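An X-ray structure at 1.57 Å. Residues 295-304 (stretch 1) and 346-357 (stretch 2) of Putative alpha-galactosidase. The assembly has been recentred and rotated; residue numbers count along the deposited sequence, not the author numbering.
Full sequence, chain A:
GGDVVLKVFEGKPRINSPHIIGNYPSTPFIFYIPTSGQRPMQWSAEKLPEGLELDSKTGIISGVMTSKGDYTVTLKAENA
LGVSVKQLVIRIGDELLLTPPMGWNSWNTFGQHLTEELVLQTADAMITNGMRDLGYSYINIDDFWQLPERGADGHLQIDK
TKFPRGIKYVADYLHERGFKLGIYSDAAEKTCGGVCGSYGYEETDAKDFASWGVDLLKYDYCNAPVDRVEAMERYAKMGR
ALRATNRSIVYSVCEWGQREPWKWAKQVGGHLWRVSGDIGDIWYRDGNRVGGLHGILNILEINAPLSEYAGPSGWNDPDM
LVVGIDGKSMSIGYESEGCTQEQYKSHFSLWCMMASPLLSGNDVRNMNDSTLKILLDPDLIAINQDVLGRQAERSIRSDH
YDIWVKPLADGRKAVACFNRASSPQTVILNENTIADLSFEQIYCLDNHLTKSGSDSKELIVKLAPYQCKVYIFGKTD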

# COMPACT_ATOMS: atom_id res chain seq x y z
N GLY A 295 -10.73 13.07 9.58
CA GLY A 295 -10.36 13.67 8.31
C GLY A 295 -8.93 13.40 7.92
O GLY A 295 -8.10 12.99 8.74
N ILE A 296 -8.62 13.65 6.65
CA ILE A 296 -7.29 13.46 6.11
C ILE A 296 -6.27 14.27 6.91
O ILE A 296 -5.22 13.74 7.29
N LEU A 297 -6.57 15.54 7.17
CA LEU A 297 -5.65 16.41 7.91
C LEU A 297 -5.37 15.87 9.30
O LEU A 297 -4.26 15.96 9.81
N ASN A 298 -6.40 15.29 9.91
CA ASN A 298 -6.29 14.81 11.28
C ASN A 298 -5.39 13.60 11.39
O ASN A 298 -4.62 13.46 12.34
N ILE A 299 -5.45 12.73 10.39
CA ILE A 299 -4.60 11.56 10.36
C ILE A 299 -3.14 11.96 10.08
O ILE A 299 -2.23 11.36 10.62
N LEU A 300 -2.93 13.00 9.27
CA LEU A 300 -1.58 13.55 9.07
C LEU A 300 -0.95 13.97 10.39
O LEU A 300 0.22 13.69 10.64
N GLU A 301 -1.72 14.65 11.23
CA GLU A 301 -1.22 15.10 12.53
C GLU A 301 -0.81 13.92 13.41
O GLU A 301 0.17 14.00 14.15
N ILE A 302 -1.58 12.83 13.34
CA ILE A 302 -1.29 11.64 14.13
C ILE A 302 -0.02 10.93 13.64
O ILE A 302 0.82 10.53 14.45
N ASN A 303 0.11 10.77 12.33
CA ASN A 303 1.23 10.03 11.77
C ASN A 303 2.54 10.82 11.75
O ASN A 303 3.60 10.21 11.77
N ALA A 304 2.46 12.15 11.71
CA ALA A 304 3.67 12.99 11.57
C ALA A 304 4.82 12.64 12.51
O ALA A 304 5.95 12.50 12.05
N SER A 346 -3.38 15.72 -2.91
CA SER A 346 -2.47 15.92 -1.78
C SER A 346 -2.49 14.74 -0.81
O SER A 346 -1.46 14.33 -0.28
N HIS A 347 -3.68 14.21 -0.56
CA HIS A 347 -3.88 13.00 0.23
C HIS A 347 -3.04 11.85 -0.32
O HIS A 347 -2.28 11.22 0.40
N PHE A 348 -3.11 11.62 -1.63
CA PHE A 348 -2.30 10.58 -2.25
C PHE A 348 -0.79 10.88 -2.12
O PHE A 348 -0.00 10.01 -1.75
N SER A 349 -0.41 12.13 -2.42
CA SER A 349 0.98 12.57 -2.37
C SER A 349 1.61 12.34 -1.01
O SER A 349 2.75 11.88 -0.91
N LEU A 350 0.87 12.67 0.05
CA LEU A 350 1.41 12.56 1.40
C LEU A 350 1.45 11.11 1.87
O LEU A 350 2.39 10.71 2.54
N TRP A 351 0.45 10.31 1.51
CA TRP A 351 0.52 8.86 1.76
C TRP A 351 1.77 8.28 1.06
O TRP A 351 2.45 7.41 1.61
N CYS A 352 2.10 8.78 -0.12
CA CYS A 352 3.32 8.33 -0.79
C CYS A 352 4.56 8.74 -0.00
O CYS A 352 5.43 7.91 0.28
N MSE A 353 4.63 10.02 0.37
CA MSE A 353 5.77 10.54 1.15
C MSE A 353 5.96 9.85 2.48
O MSE A 353 7.09 9.67 2.92
N MSE A 354 4.86 9.46 3.12
CA MSE A 354 4.91 8.83 4.45
C MSE A 354 5.16 7.34 4.40
O MSE A 354 5.11 6.66 5.43
N ALA A 355 5.48 6.81 3.21
CA ALA A 355 5.69 5.37 3.03
C ALA A 355 4.50 4.60 3.61
O ALA A 355 4.67 3.60 4.31
N SER A 356 3.31 5.08 3.29
CA SER A 356 2.07 4.48 3.76
C SER A 356 1.65 3.35 2.84
O SER A 356 1.92 3.38 1.64
N PRO A 357 0.95 2.35 3.39
CA PRO A 357 0.19 1.46 2.52
C PRO A 357 -0.67 2.30 1.58
O PRO A 357 -1.19 3.35 2.00

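Two nearly parallel helices pack here through a buried, mostly apolar side-chain contact, with one water-bridged polar site at the C-terminal end. The axes of helices 296-303 and 346-353 come within 11.3 Å, and their directions differ by 15°. At that spacing the side chains, not the backbones, fill the gap. Together the two stretches bury 411 Å².

Register runs in step along both stretches, from I296 beside H347, through L300 beside L350, to N303 beside M354. I296 points toward stretch 2 with chi1 m and chi2 t. Its CD1 lies 3.9 Å from H347 CB, and its CG1 sits over the face of the H347 imidazole, 4.2 Å from the ring centroid, as a CH-pi contact. H347 is in the t rotamer; its NE2 is hydrogen-bonded elsewhere in the structure.

W351 has an off-rotamer chi1 of -95°. Its CA-to-CB bond points sideways, but the end of the indole comes nearer to stretch 1. Three side chains meet it obliquely: I299 CG2 is 4.1 Å from W351 CH2, I296 CG2 is 4.2 Å from W351 CZ3, and L300 CD2 is 3.9 Å from the same CZ3. I299 (m, t) points toward stretch 2.

L300 (m, t) has the largest covered area, 75 Å². Its CB also starts sideways, yet its methyls reach across. L300 CD1 is 3.6 Å from L350 CD1, and L300 CD2 is 3.7 Å from SE of the selenomethionine M354. L350 is also m, t.

M354, chi m, t, m, is the first residue after helix 346-353 to leave helical phi/psi. Its SE lies 3.5 Å from ND2 of N303, which points toward stretch 2 with chi1 t. No direct hydrogen bond joins the stretches. Instead, water 1 links them: it accepts from N303 ND2 at 2.9 Å and hydrogen-bonds to M354 O at 2.9 Å and S356 OG at 2.8 Å.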

# COMPACT_ATOMS: atom_id res chain seq x y z
CB ILE A 296 -7.25 13.89 4.62
CG1 ILE A 296 -8.05 12.90 3.77
CG2 ILE A 296 -5.81 14.00 4.12
CD1 ILE A 296 -8.54 13.47 2.45
CB LEU A 297 -6.20 17.83 8.02
CG LEU A 297 -6.27 18.64 6.73
CD1 LEU A 297 -6.63 20.08 7.04
CD2 LEU A 297 -4.96 18.56 5.97
CB ASN A 298 -7.68 14.52 11.82
CG ASN A 298 -8.61 15.69 11.61
OD1 ASN A 298 -9.17 15.86 10.53
ND2 ASN A 298 -8.74 16.53 12.62
CB ILE A 299 -5.15 10.49 9.40
CG1 ILE A 299 -6.40 9.86 10.04
CG2 ILE A 299 -4.10 9.42 9.12
CD1 ILE A 299 -7.13 8.84 9.19
CB LEU A 300 -1.60 14.75 8.13
CG LEU A 300 -1.87 14.44 6.66
CD1 LEU A 300 -1.99 15.73 5.87
CD2 LEU A 300 -0.77 13.55 6.09
CB GLU A 301 -2.27 15.94 13.27
CG GLU A 301 -2.65 17.26 12.60
CD GLU A 301 -1.49 18.22 12.39
OE1 GLU A 301 -0.54 18.25 13.20
OE2 GLU A 301 -1.51 18.97 11.39
CB ILE A 302 -2.49 10.66 14.13
CG1 ILE A 302 -3.67 11.29 14.89
CG2 ILE A 302 -2.11 9.32 14.74
CD1 ILE A 302 -4.99 10.58 14.69
CB ASN A 303 0.90 9.56 10.35
CG ASN A 303 1.63 8.28 9.97
OD1 ASN A 303 1.98 7.48 10.83
ND2 ASN A 303 1.86 8.09 8.66
CB ALA A 304 3.32 14.47 11.70
CB SER A 346 -2.82 17.22 -1.05
OG SER A 346 -2.58 18.32 -1.90
CB HIS A 347 -5.39 12.70 0.26
CG HIS A 347 -5.77 11.32 0.70
ND1 HIS A 347 -5.28 10.72 1.84
CD2 HIS A 347 -6.67 10.46 0.18
CE1 HIS A 347 -5.83 9.53 1.98
NE2 HIS A 347 -6.69 9.35 1.00
CB PHE A 348 -2.68 10.39 -3.72
CG PHE A 348 -2.00 9.22 -4.37
CD1 PHE A 348 -2.40 7.92 -4.10
CD2 PHE A 348 -0.92 9.42 -5.22
CE1 PHE A 348 -1.76 6.84 -4.67
CE2 PHE A 348 -0.28 8.34 -5.81
CZ PHE A 348 -0.70 7.05 -5.53
CB SER A 349 1.09 14.05 -2.73
OG SER A 349 0.58 14.28 -4.03
CB LEU A 350 0.63 13.47 2.36
CG LEU A 350 0.91 14.96 2.09
CD1 LEU A 350 -0.08 15.85 2.83
CD2 LEU A 350 2.35 15.33 2.45
CB TRP A 351 -0.75 8.17 1.25
CG TRP A 351 -1.85 7.94 2.29
CD1 TRP A 351 -2.47 6.75 2.54
CD2 TRP A 351 -2.45 8.90 3.18
NE1 TRP A 351 -3.43 6.91 3.51
CE2 TRP A 351 -3.43 8.21 3.93
CE3 TRP A 351 -2.26 10.27 3.41
CZ2 TRP A 351 -4.21 8.85 4.91
CZ3 TRP A 351 -3.05 10.90 4.38
CH2 TRP A 351 -4.00 10.19 5.12
CB CYS A 352 3.39 8.85 -2.23
SG CYS A 352 2.26 7.97 -3.34
CB MSE A 353 5.59 12.03 1.44
CG MSE A 353 5.69 12.90 0.20
SE MSE A 353 7.52 13.05 -0.47
CE MSE A 353 8.27 14.14 0.99
CB MSE A 354 3.60 9.11 5.19
CG MSE A 354 3.44 10.59 5.52
SE MSE A 354 1.83 10.94 6.62
CE MSE A 354 0.49 10.01 5.53
CB ALA A 355 7.01 4.94 3.67
CB SER A 356 0.95 5.52 3.78
OG SER A 356 1.30 6.63 4.58
CB PRO A 357 -0.69 0.68 3.51
CG PRO A 357 0.09 0.68 4.77
CD PRO A 357 0.77 2.01 4.82
O HOH W 1 2.69 5.91 6.87